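Local coordinates for glycosyl transferases group 1 family protein (Francisella tularensis subsp. tularensis, PDB 5I45) that probably transfers sugar units as a group 1 glycosyltransferase, this chain being the C-terminal domain of a GT-B fold, at residues A[112-117]-A[135-140]; A[33-38]-A[107-112]; A[130-135]-A[189-194]; A[48-53]-A[166-171]. All coordinates share one frame; numbering follows the deposited sequence. Where two conformers were deposited one is given.

Contact 1 of 4, residues A[112-117]-A[135-140]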
# COMPACT_ATOMS: atom_id res chain seq x y z
N LEU A 112 -1.03 7.93 -3.04
CA LEU A 112 -0.79 7.27 -1.75
C LEU A 112 0.55 7.60 -1.11
O LEU A 112 1.57 7.66 -1.79
CB LEU A 112 -0.83 5.74 -1.97
CG LEU A 112 -2.19 5.21 -2.40
CD1 LEU A 112 -2.05 3.79 -2.91
CD2 LEU A 112 -3.24 5.34 -1.32
N ASP A 113 0.55 7.84 0.20
CA ASP A 113 1.79 8.03 0.94
C ASP A 113 2.50 6.73 1.26
O ASP A 113 3.71 6.71 1.32
CB ASP A 113 1.56 8.82 2.22
CG ASP A 113 1.56 10.30 1.98
OD1 ASP A 113 0.59 10.85 1.45
OD2 ASP A 113 2.60 10.93 2.28
N ILE A 114 1.72 5.68 1.53
CA ILE A 114 2.29 4.39 1.98
C ILE A 114 1.64 3.30 1.19
O ILE A 114 0.42 3.35 0.98
CB ILE A 114 2.05 4.18 3.48
CG1 ILE A 114 2.64 5.32 4.32
CG2 ILE A 114 2.53 2.80 3.92
CD1 ILE A 114 2.25 5.32 5.78
N VAL A 115 2.41 2.30 0.79
CA VAL A 115 1.89 1.09 0.14
C VAL A 115 2.37 -0.11 0.93
O VAL A 115 3.53 -0.18 1.33
CB VAL A 115 2.30 0.99 -1.34
CG1 VAL A 115 1.89 -0.36 -1.93
CG2 VAL A 115 1.64 2.10 -2.12
N VAL A 116 1.43 -1.04 1.18
CA VAL A 116 1.75 -2.29 1.84
C VAL A 116 1.69 -3.43 0.85
O VAL A 116 0.74 -3.55 0.13
CB VAL A 116 0.80 -2.57 3.03
CG1 VAL A 116 1.15 -3.86 3.71
CG2 VAL A 116 0.87 -1.42 4.03
N CYS A 117 2.74 -4.26 0.85
CA CYS A 117 2.82 -5.45 -0.01
C CYS A 117 2.91 -6.61 0.98
O CYS A 117 3.98 -6.91 1.46
CB CYS A 117 4.05 -5.31 -0.95
SG CYS A 117 4.12 -3.75 -1.92
N LYS A 135 7.42 7.09 -5.43
CA LYS A 135 7.80 7.73 -4.19
C LYS A 135 6.80 7.52 -3.05
O LYS A 135 6.60 8.36 -2.18
CB LYS A 135 8.18 9.21 -4.41
CG LYS A 135 9.37 9.65 -3.58
CD LYS A 135 9.83 11.07 -3.87
CE LYS A 135 10.47 11.29 -5.23
NZ LYS A 135 10.99 12.68 -5.34
N CYS A 136 6.21 6.34 -3.05
CA CYS A 136 5.41 5.85 -1.90
C CYS A 136 6.37 5.17 -0.93
O CYS A 136 7.32 4.51 -1.36
CB CYS A 136 4.39 4.81 -2.34
SG CYS A 136 3.30 5.30 -3.65
N ALA A 137 6.15 5.29 0.37
CA ALA A 137 6.93 4.52 1.34
C ALA A 137 6.36 3.10 1.35
O ALA A 137 5.14 2.97 1.46
CB ALA A 137 6.82 5.15 2.70
N VAL A 138 7.20 2.08 1.29
CA VAL A 138 6.73 0.70 1.22
C VAL A 138 7.04 -0.11 2.46
O VAL A 138 8.17 -0.10 3.02
CB VAL A 138 7.35 -0.01 -0.01
CG1 VAL A 138 7.01 -1.50 -0.06
CG2 VAL A 138 6.85 0.65 -1.28
N ILE A 139 6.00 -0.84 2.88
CA ILE A 139 6.10 -1.86 3.91
C ILE A 139 5.80 -3.17 3.20
O ILE A 139 4.78 -3.30 2.56
CB ILE A 139 5.06 -1.64 5.02
CG1 ILE A 139 5.30 -0.32 5.74
CG2 ILE A 139 5.11 -2.82 6.00
CD1 ILE A 139 4.09 0.14 6.54
N ALA A 140 6.70 -4.14 3.29
CA ALA A 140 6.55 -5.38 2.56
C ALA A 140 7.01 -6.59 3.31
O ALA A 140 7.88 -6.52 4.17
CB ALA A 140 7.39 -5.30 1.26

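Contact 2 of 4, residues A[33-38]-A[107-112]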
# COMPACT_ATOMS: atom_id res chain seq x y z
N GLY A 33 -2.32 2.18 0.76
CA GLY A 33 -2.95 1.25 -0.14
C GLY A 33 -2.32 -0.12 -0.18
O GLY A 33 -1.13 -0.31 0.15
N ILE A 34 -3.13 -1.09 -0.61
CA ILE A 34 -2.70 -2.43 -0.93
C ILE A 34 -3.30 -2.77 -2.31
O ILE A 34 -4.48 -2.55 -2.54
CB ILE A 34 -3.05 -3.48 0.15
CG1 ILE A 34 -2.42 -4.84 -0.22
CG2 ILE A 34 -4.54 -3.62 0.38
CD1 ILE A 34 -2.37 -5.83 0.91
N PHE A 35 -2.46 -3.28 -3.18
CA PHE A 35 -2.82 -3.55 -4.57
C PHE A 35 -2.91 -5.03 -4.86
O PHE A 35 -2.08 -5.80 -4.39
CB PHE A 35 -1.76 -2.93 -5.50
CG PHE A 35 -1.81 -1.45 -5.54
CD1 PHE A 35 -1.26 -0.70 -4.52
CD2 PHE A 35 -2.41 -0.79 -6.62
CE1 PHE A 35 -1.28 0.69 -4.59
CE2 PHE A 35 -2.45 0.59 -6.67
CZ PHE A 35 -1.91 1.33 -5.65
N GLY A 36 -3.84 -5.40 -5.70
CA GLY A 36 -3.92 -6.74 -6.21
C GLY A 36 -5.12 -7.49 -5.72
O GLY A 36 -6.01 -6.96 -5.06
N ARG A 37 -5.15 -8.75 -6.08
CA ARG A 37 -6.27 -9.59 -5.76
C ARG A 37 -6.52 -9.67 -4.26
O ARG A 37 -5.58 -9.68 -3.46
CB ARG A 37 -5.97 -10.96 -6.36
CG ARG A 37 -7.01 -11.99 -6.18
CD ARG A 37 -6.62 -13.24 -6.94
NE ARG A 37 -7.46 -14.35 -6.53
CZ ARG A 37 -7.55 -15.53 -7.12
NH1 ARG A 37 -6.89 -15.81 -8.23
NH2 ARG A 37 -8.36 -16.44 -6.60
N ILE A 38 -7.79 -9.70 -3.88
CA ILE A 38 -8.19 -9.83 -2.48
C ILE A 38 -8.31 -11.32 -2.21
O ILE A 38 -9.23 -12.00 -2.69
CB ILE A 38 -9.54 -9.13 -2.22
CG1 ILE A 38 -9.40 -7.63 -2.46
CG2 ILE A 38 -10.05 -9.43 -0.82
CD1 ILE A 38 -10.71 -6.89 -2.49
N SER A 107 -2.22 6.00 -11.27
CA SER A 107 -2.72 7.19 -10.61
C SER A 107 -2.94 6.94 -9.12
O SER A 107 -2.86 7.88 -8.33
CB SER A 107 -4.04 7.71 -11.23
OG SER A 107 -5.12 6.87 -10.97
N TRP A 108 -3.29 5.71 -8.76
CA TRP A 108 -3.47 5.40 -7.34
C TRP A 108 -2.16 5.48 -6.60
O TRP A 108 -2.08 6.04 -5.53
CB TRP A 108 -4.14 4.04 -7.10
CG TRP A 108 -5.61 4.14 -7.08
CD1 TRP A 108 -6.48 3.73 -8.04
CD2 TRP A 108 -6.40 4.75 -6.06
NE1 TRP A 108 -7.76 4.00 -7.66
CE2 TRP A 108 -7.74 4.64 -6.46
CE3 TRP A 108 -6.09 5.36 -4.85
CZ2 TRP A 108 -8.79 5.13 -5.67
CZ3 TRP A 108 -7.15 5.84 -4.07
CH2 TRP A 108 -8.45 5.72 -4.49
N TYR A 109 -1.09 4.94 -7.18
CA TYR A 109 0.21 5.06 -6.51
C TYR A 109 0.54 6.52 -6.26
O TYR A 109 1.06 6.87 -5.20
CB TYR A 109 1.32 4.40 -7.30
CG TYR A 109 1.30 2.90 -7.28
CD1 TYR A 109 1.66 2.21 -6.14
CD2 TYR A 109 0.93 2.16 -8.39
CE1 TYR A 109 1.69 0.84 -6.11
CE2 TYR A 109 0.94 0.78 -8.36
CZ TYR A 109 1.33 0.14 -7.21
OH TYR A 109 1.36 -1.24 -7.17
N ARG A 110 0.21 7.37 -7.23
CA ARG A 110 0.48 8.81 -7.11
C ARG A 110 -0.31 9.52 -6.02
O ARG A 110 0.06 10.61 -5.60
CB ARG A 110 0.25 9.51 -8.46
CG ARG A 110 1.39 9.29 -9.41
CD ARG A 110 1.29 10.15 -10.66
NE ARG A 110 0.41 9.59 -11.69
CZ ARG A 110 0.76 8.64 -12.55
NH1 ARG A 110 1.99 8.08 -12.49
NH2 ARG A 110 -0.12 8.23 -13.46
N ALA A 111 -1.40 8.90 -5.58
CA ALA A 111 -2.24 9.46 -4.54
C ALA A 111 -1.89 8.96 -3.14
O ALA A 111 -2.40 9.52 -2.16
CB ALA A 111 -3.71 9.16 -4.83
N LEU A 112 -1.03 7.93 -3.04
CA LEU A 112 -0.79 7.27 -1.75
C LEU A 112 0.55 7.60 -1.11
O LEU A 112 1.57 7.66 -1.79
CB LEU A 112 -0.83 5.74 -1.97
CG LEU A 112 -2.19 5.21 -2.40
CD1 LEU A 112 -2.05 3.79 -2.91
CD2 LEU A 112 -3.24 5.34 -1.32

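Contact 3 of 4, residues A[130-135]-A[189-194]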
# COMPACT_ATOMS: atom_id res chain seq x y z
N GLU A 130 6.75 -0.56 -8.26
CA GLU A 130 5.83 0.46 -8.79
C GLU A 130 5.61 1.54 -7.73
O GLU A 130 5.58 2.74 -8.04
CB GLU A 130 4.51 -0.20 -9.19
CG GLU A 130 4.58 -1.07 -10.44
CD GLU A 130 3.35 -1.97 -10.64
OE1 GLU A 130 2.41 -1.94 -9.85
OE2 GLU A 130 3.35 -2.76 -11.62
N ALA A 131 5.42 1.12 -6.49
CA ALA A 131 5.20 2.04 -5.37
C ALA A 131 6.44 2.90 -5.14
O ALA A 131 6.33 4.12 -4.98
CB ALA A 131 4.83 1.29 -4.13
N MSE A 132 7.61 2.28 -5.12
CA MSE A 132 8.85 3.03 -4.92
C MSE A 132 9.13 3.99 -6.05
O MSE A 132 9.59 5.10 -5.80
CB MSE A 132 10.00 2.02 -4.74
CG MSE A 132 9.81 1.23 -3.44
SE MSE A 132 10.82 -0.46 -3.36
CE MSE A 132 12.57 0.29 -2.73
N ALA A 133 8.85 3.59 -7.27
CA ALA A 133 9.01 4.49 -8.43
C ALA A 133 8.09 5.70 -8.32
O ALA A 133 8.38 6.75 -8.90
CB ALA A 133 8.78 3.72 -9.72
N SER A 134 6.99 5.54 -7.59
CA SER A 134 6.06 6.62 -7.39
C SER A 134 6.32 7.41 -6.12
O SER A 134 5.55 8.29 -5.78
CB SER A 134 4.63 6.08 -7.36
OG SER A 134 4.36 5.23 -8.47
N LYS A 135 7.42 7.09 -5.43
CA LYS A 135 7.80 7.73 -4.19
C LYS A 135 6.80 7.52 -3.05
O LYS A 135 6.60 8.36 -2.18
CB LYS A 135 8.18 9.21 -4.41
CG LYS A 135 9.37 9.65 -3.58
CD LYS A 135 9.83 11.07 -3.87
CE LYS A 135 10.47 11.29 -5.23
NZ LYS A 135 10.99 12.68 -5.34
N TYR A 189 12.75 5.44 -4.04
CA TYR A 189 12.71 6.02 -5.39
C TYR A 189 14.11 6.05 -6.03
O TYR A 189 14.26 5.64 -7.19
CB TYR A 189 12.11 7.43 -5.30
CG TYR A 189 12.19 8.17 -6.60
CD1 TYR A 189 13.32 8.92 -6.93
CD2 TYR A 189 11.16 8.06 -7.54
CE1 TYR A 189 13.41 9.55 -8.14
CE2 TYR A 189 11.24 8.70 -8.74
CZ TYR A 189 12.39 9.43 -9.06
OH TYR A 189 12.51 10.06 -10.27
N ASP A 190 15.10 6.52 -5.27
CA ASP A 190 16.46 6.62 -5.79
C ASP A 190 16.99 5.24 -6.20
O ASP A 190 17.66 5.11 -7.20
CB ASP A 190 17.38 7.26 -4.77
CG ASP A 190 17.11 8.74 -4.57
OD1 ASP A 190 16.41 9.35 -5.40
OD2 ASP A 190 17.56 9.33 -3.57
N LEU A 191 16.70 4.24 -5.39
CA LEU A 191 17.13 2.90 -5.69
C LEU A 191 16.49 2.37 -6.95
O LEU A 191 17.18 1.88 -7.84
CB LEU A 191 16.82 1.95 -4.53
CG LEU A 191 17.07 0.47 -4.81
CD1 LEU A 191 18.54 0.21 -4.96
CD2 LEU A 191 16.50 -0.37 -3.69
N VAL A 192 15.17 2.47 -7.06
CA VAL A 192 14.51 1.84 -8.21
C VAL A 192 14.77 2.57 -9.52
O VAL A 192 14.95 1.93 -10.56
CB VAL A 192 13.02 1.54 -7.93
CG1 VAL A 192 12.91 0.71 -6.66
CG2 VAL A 192 12.21 2.83 -7.85
N THR A 193 14.88 3.90 -9.48
CA THR A 193 15.15 4.64 -10.72
C THR A 193 16.60 4.43 -11.20
O THR A 193 16.91 4.66 -12.38
CB THR A 193 14.83 6.14 -10.61
OG1 THR A 193 15.55 6.69 -9.50
CG2 THR A 193 13.35 6.35 -10.42
N THR A 194 17.47 3.95 -10.31
CA THR A 194 18.86 3.68 -10.65
C THR A 194 19.06 2.23 -11.05
O THR A 194 19.73 1.96 -12.05
CB THR A 194 19.79 3.94 -9.46
OG1 THR A 194 19.67 5.31 -9.06
CG2 THR A 194 21.25 3.63 -9.81

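Contact 4 of 4, residues A[48-53]-A[166-171]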
# COMPACT_ATOMS: atom_id res chain seq x y z
N ILE A 48 -5.93 -5.37 6.53
CA ILE A 48 -7.14 -4.83 7.14
C ILE A 48 -7.01 -4.79 8.67
O ILE A 48 -7.38 -3.78 9.30
CB ILE A 48 -8.38 -5.64 6.69
CG1 ILE A 48 -8.64 -5.37 5.17
CG2 ILE A 48 -9.60 -5.32 7.54
CD1 ILE A 48 -9.05 -3.98 4.83
N GLU A 49 -6.50 -5.85 9.26
CA GLU A 49 -6.34 -5.89 10.72
C GLU A 49 -5.36 -4.80 11.17
O GLU A 49 -5.60 -4.09 12.15
CB GLU A 49 -5.92 -7.28 11.18
CG GLU A 49 -7.06 -8.28 11.06
CD GLU A 49 -6.66 -9.72 11.28
OE1 GLU A 49 -5.45 -10.02 11.22
OE2 GLU A 49 -7.55 -10.55 11.48
N ALA A 50 -4.28 -4.61 10.41
CA ALA A 50 -3.31 -3.55 10.74
C ALA A 50 -3.96 -2.16 10.63
O ALA A 50 -3.71 -1.28 11.45
CB ALA A 50 -2.09 -3.62 9.84
N ALA A 51 -4.76 -1.98 9.58
CA ALA A 51 -5.43 -0.71 9.37
C ALA A 51 -6.42 -0.42 10.47
O ALA A 51 -6.56 0.72 10.89
CB ALA A 51 -6.11 -0.67 8.00
N ILE A 52 -7.10 -1.45 10.96
CA ILE A 52 -8.07 -1.27 12.04
C ILE A 52 -7.37 -0.79 13.32
O ILE A 52 -7.87 0.11 13.99
CB ILE A 52 -8.89 -2.56 12.26
CG1 ILE A 52 -9.88 -2.73 11.10
CG2 ILE A 52 -9.60 -2.55 13.60
CD1 ILE A 52 -10.56 -4.07 11.10
N VAL A 53 -6.23 -1.37 13.65
CA VAL A 53 -5.45 -0.94 14.80
C VAL A 53 -4.93 0.49 14.58
O VAL A 53 -5.04 1.36 15.43
CB VAL A 53 -4.25 -1.92 14.99
CG1 VAL A 53 -3.18 -1.37 15.92
CG2 VAL A 53 -4.76 -3.28 15.47
N GLN A 166 2.86 -6.32 13.13
CA GLN A 166 4.11 -5.80 12.60
C GLN A 166 3.83 -4.73 11.53
O GLN A 166 4.50 -3.71 11.47
CB GLN A 166 5.01 -6.90 12.05
CG GLN A 166 5.66 -7.73 13.12
CD GLN A 166 6.52 -8.82 12.55
OE1 GLN A 166 7.08 -8.67 11.45
NE2 GLN A 166 6.66 -9.92 13.29
N ILE A 167 2.83 -4.97 10.68
CA ILE A 167 2.44 -3.96 9.69
C ILE A 167 1.95 -2.69 10.41
O ILE A 167 2.37 -1.58 10.07
CB ILE A 167 1.36 -4.49 8.74
CG1 ILE A 167 1.88 -5.68 7.89
CG2 ILE A 167 0.89 -3.36 7.82
CD1 ILE A 167 0.79 -6.39 7.12
N ALA A 168 1.09 -2.85 11.40
CA ALA A 168 0.60 -1.69 12.14
C ALA A 168 1.71 -0.88 12.76
O ALA A 168 1.66 0.35 12.75
CB ALA A 168 -0.39 -2.13 13.20
N ASP A 169 2.70 -1.56 13.35
CA ASP A 169 3.82 -0.84 13.97
C ASP A 169 4.56 0.01 12.94
O ASP A 169 4.95 1.12 13.22
CB ASP A 169 4.79 -1.81 14.65
CG ASP A 169 4.21 -2.47 15.86
OD1 ASP A 169 3.25 -1.94 16.46
OD2 ASP A 169 4.75 -3.53 16.23
N LYS A 170 4.73 -0.52 11.73
CA LYS A 170 5.41 0.26 10.69
C LYS A 170 4.55 1.41 10.18
O LYS A 170 5.07 2.50 9.92
CB LYS A 170 5.88 -0.64 9.55
CG LYS A 170 6.85 -1.76 9.96
CD LYS A 170 8.10 -1.15 10.57
CE LYS A 170 9.22 -2.15 10.79
NZ LYS A 170 9.33 -2.61 12.18
N LEU A 171 3.26 1.17 10.03
CA LEU A 171 2.37 2.26 9.63
C LEU A 171 2.42 3.38 10.67
O LEU A 171 2.52 4.57 10.33
CB LEU A 171 0.95 1.77 9.52
CG LEU A 171 0.65 0.85 8.36
CD1 LEU A 171 -0.74 0.32 8.50
CD2 LEU A 171 0.78 1.59 7.04

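Contact 1 of 4, residues A[112-117]-A[135-140]
Strands 114-117 and 137-140 lie side by side and parallel in the six-stranded sheet of the Rossmann-like C-terminal domain. With helix 126-133 between them they make a beta-alpha-beta unit. The first shell is backbone, and four N-H...O bonds sew the pair together. V115 uses both its backbone N and its backbone O: the N gives to A137 O at 2.9 Å and the O accepts from I139 N at 3.0 Å. The ladder continues with C117 N on I139 O at 2.8 Å. At the other end A137 N reaches D113 O at 3.0 Å, but it sits 27° above that carbonyl plane, whereas I139 N and C117 N arrive nearly along the C=O axes. A137 O and I139 O each take a second, softer contact, from the CA of I114 and of V116.

On the face carrying I114, V116, A137 and I139, the long arm of I139 crosses obliquely to put CD1 4.0 Å from I114 CG2. Its CG1 is anti to the carbonyl carbon and the chain then runs extended (chi2 163°). On the other face V115 CG2, anti to its own carbonyl carbon, packs 3.9 Å from C136 CB. Further along, the methyl of A140 lies 4.0 Å from C117 CB.

Farther out, both isoleucines carry on into L171 of helix 164-176, while V115 and V138 rest on A131 of helix 126-133. D113 OD2 forms a salt bridge with R181. Between the strands, C117 SG turns back to V138 CG1 at 4.1 Å.

Contact 2 of 4, residues A[33-38]-A[107-112]
S107 OG is the best-held polar atom here: E104 O and K24 NZ each hydrogen-bond to it, and N103 O adds a weak third bond. It lies on helix 104-111, which leads into strand 114-117 of the Rossmann-like domain and packs against the end of one of its two middle strands, 30-35. No hydrogen bond joins the two segments, and the contact is built on F35.

The rings of F35 and Y109 form an offset stack, centroids 3.9 Å apart and planes only 11° from parallel. The offset sets Y109 CZ over the middle of the F35 ring and F35 CZ over the middle of the Y109 ring. Their closest atoms are F35 CE1 and Y109 CE1, at 3.3 Å, and the phenol oxygen slides out over the root of the other ring, with Y109 OH 3.6 Å from F35 CG. In both residues CG is anti to the carbonyl carbon, so each ring leaves its backbone on the side of its own N.

L112 meets F35 tip to tip, CD1 coming obliquely to within 3.6 Å of F35 CE1. The same methyl lies 3.9 Å from G33 CA, where the lack of a side chain makes room for it; G33 itself is bonded through N and O to I114 and V116 in the next strand. At the rim of the phenyl ring, near its plane, W108 CB approaches F35 CZ to 3.8 Å.

Contact 3 of 4, residues A[130-135]-A[189-194]
A Schellman motif ends helix 126-133, and its C-prime residue K135, with positive phi, is one of the residues that meet helix 178-195; Y189 and M132 give the larger shares. Beyond that turn the lysine chain bends at chi3 and passes obliquely across one face of the Y189 ring. CE makes a CH-pi contact, 4.0 Å from the ring centroid. NZ stands farther out, 4.8 Å from the same centroid and 12° off the normal, a cation-pi geometry. Its direct polar partner is Q186 OE1, and Q186 NE2 bonds to D190 OD1, one turn further along helix 178-195; D190 OD1 also lies in the plane of the Y189 ring, at its edge.

The phenol ring is held from its other face as well, by T193 CG2. T193 OG1 in turn donates to Y189 O at 2.8 Å, a carbonyl that also takes T193 N. With CG anti to the backbone N (chi1 172°), the ring swings toward the end of helix 126-133, and A133 O meets its edge in plane, 3.4 Å from Y189 CD2. Closer to the backbone, M132 O sits 3.3 Å from Y189 CA.

Here the connecting helix of a beta-alpha-beta unit in the Rossmann-like domain is flanked by the long C-terminal helix. V192 faces it: CG1 touches CB of M132, modelled as selenomethionine, at 3.7 Å. V192 CG2 takes the crowded position between its own N and carbonyl carbon and comes 3.5 Å from A133 N. M132 bends at chi3 (84°), which brings CE alongside L191, 4.1 Å from CD2.

Contact 4 of 4, residues A[48-53]-A[166-171]
Helices 44-57 and 164-176 cross here at -47°, their local axes approaching to 8.2 Å, and two alanines make that closeness possible.

The apolar contacts come first. The CB of A50 points toward the other helix, and this single methyl does most of the touching. It sits 3.6 Å from I167 CG2, the branch that lies anti to the backbone N. A50 CB is 4.0 Å from A168 CB, and the CA atoms of these two alanines are the nearest pair across the crossing. L171 CD1 closes in more loosely, 4.4 Å from A50 CB. One turn along, toward the solvent side, V53 turns CG1 anti to its backbone N (chi1 165°) and sets it 4.0 Å from A168 CB.

Contacts with backbone atoms are the second kind. A50 CB lies 3.6 Å from A168 N, so the methyl reaches the main chain itself. In return A168 CB comes within 3.8 Å of A50 O, a carbonyl that also accepts a hydrogen bond from T54 OG1 in its own helix. No hydrogen bond passes between the two segments. Nearby polar side chains find their partners locally instead: Q166 OE1 bonds to E160 N and D169 OD1 to Q165 NE2.

In the Rossmann-like domain both helices lie on the same side of the parallel sheet. I48, A51 and I52 turn from this interface to I93 of the edge strand 93-96, and I48 also packs on helix 74-86. On the other helix, I167 and K170 both touch V159, and helix 164-176 as a whole lies over strands 114-117 and 137-140.

All four contacts lie in the Rossmann-like C-terminal domain of what is probably a GT-B glycosyltransferase. Contact 1 lies near its centre, and contact 2, about 9 Å away between centres, shares L112 with it and reaches the neighbouring strand 30-35 of the same sheet. Contact 3 shares K135 with contact 1, while contact 4 lies across the chain's centre, about 23 Å from contact 3 between centres. Along the chain contact 2 closes before contact 1 opens; contact 1 is nested inside the loop closed by contact 4, and contact 3 crosses contacts 1 and 4. Helix 164-176 returns to helix 44-57 on one side of the sheet, and helix 178-195 to helix 126-133 on the other.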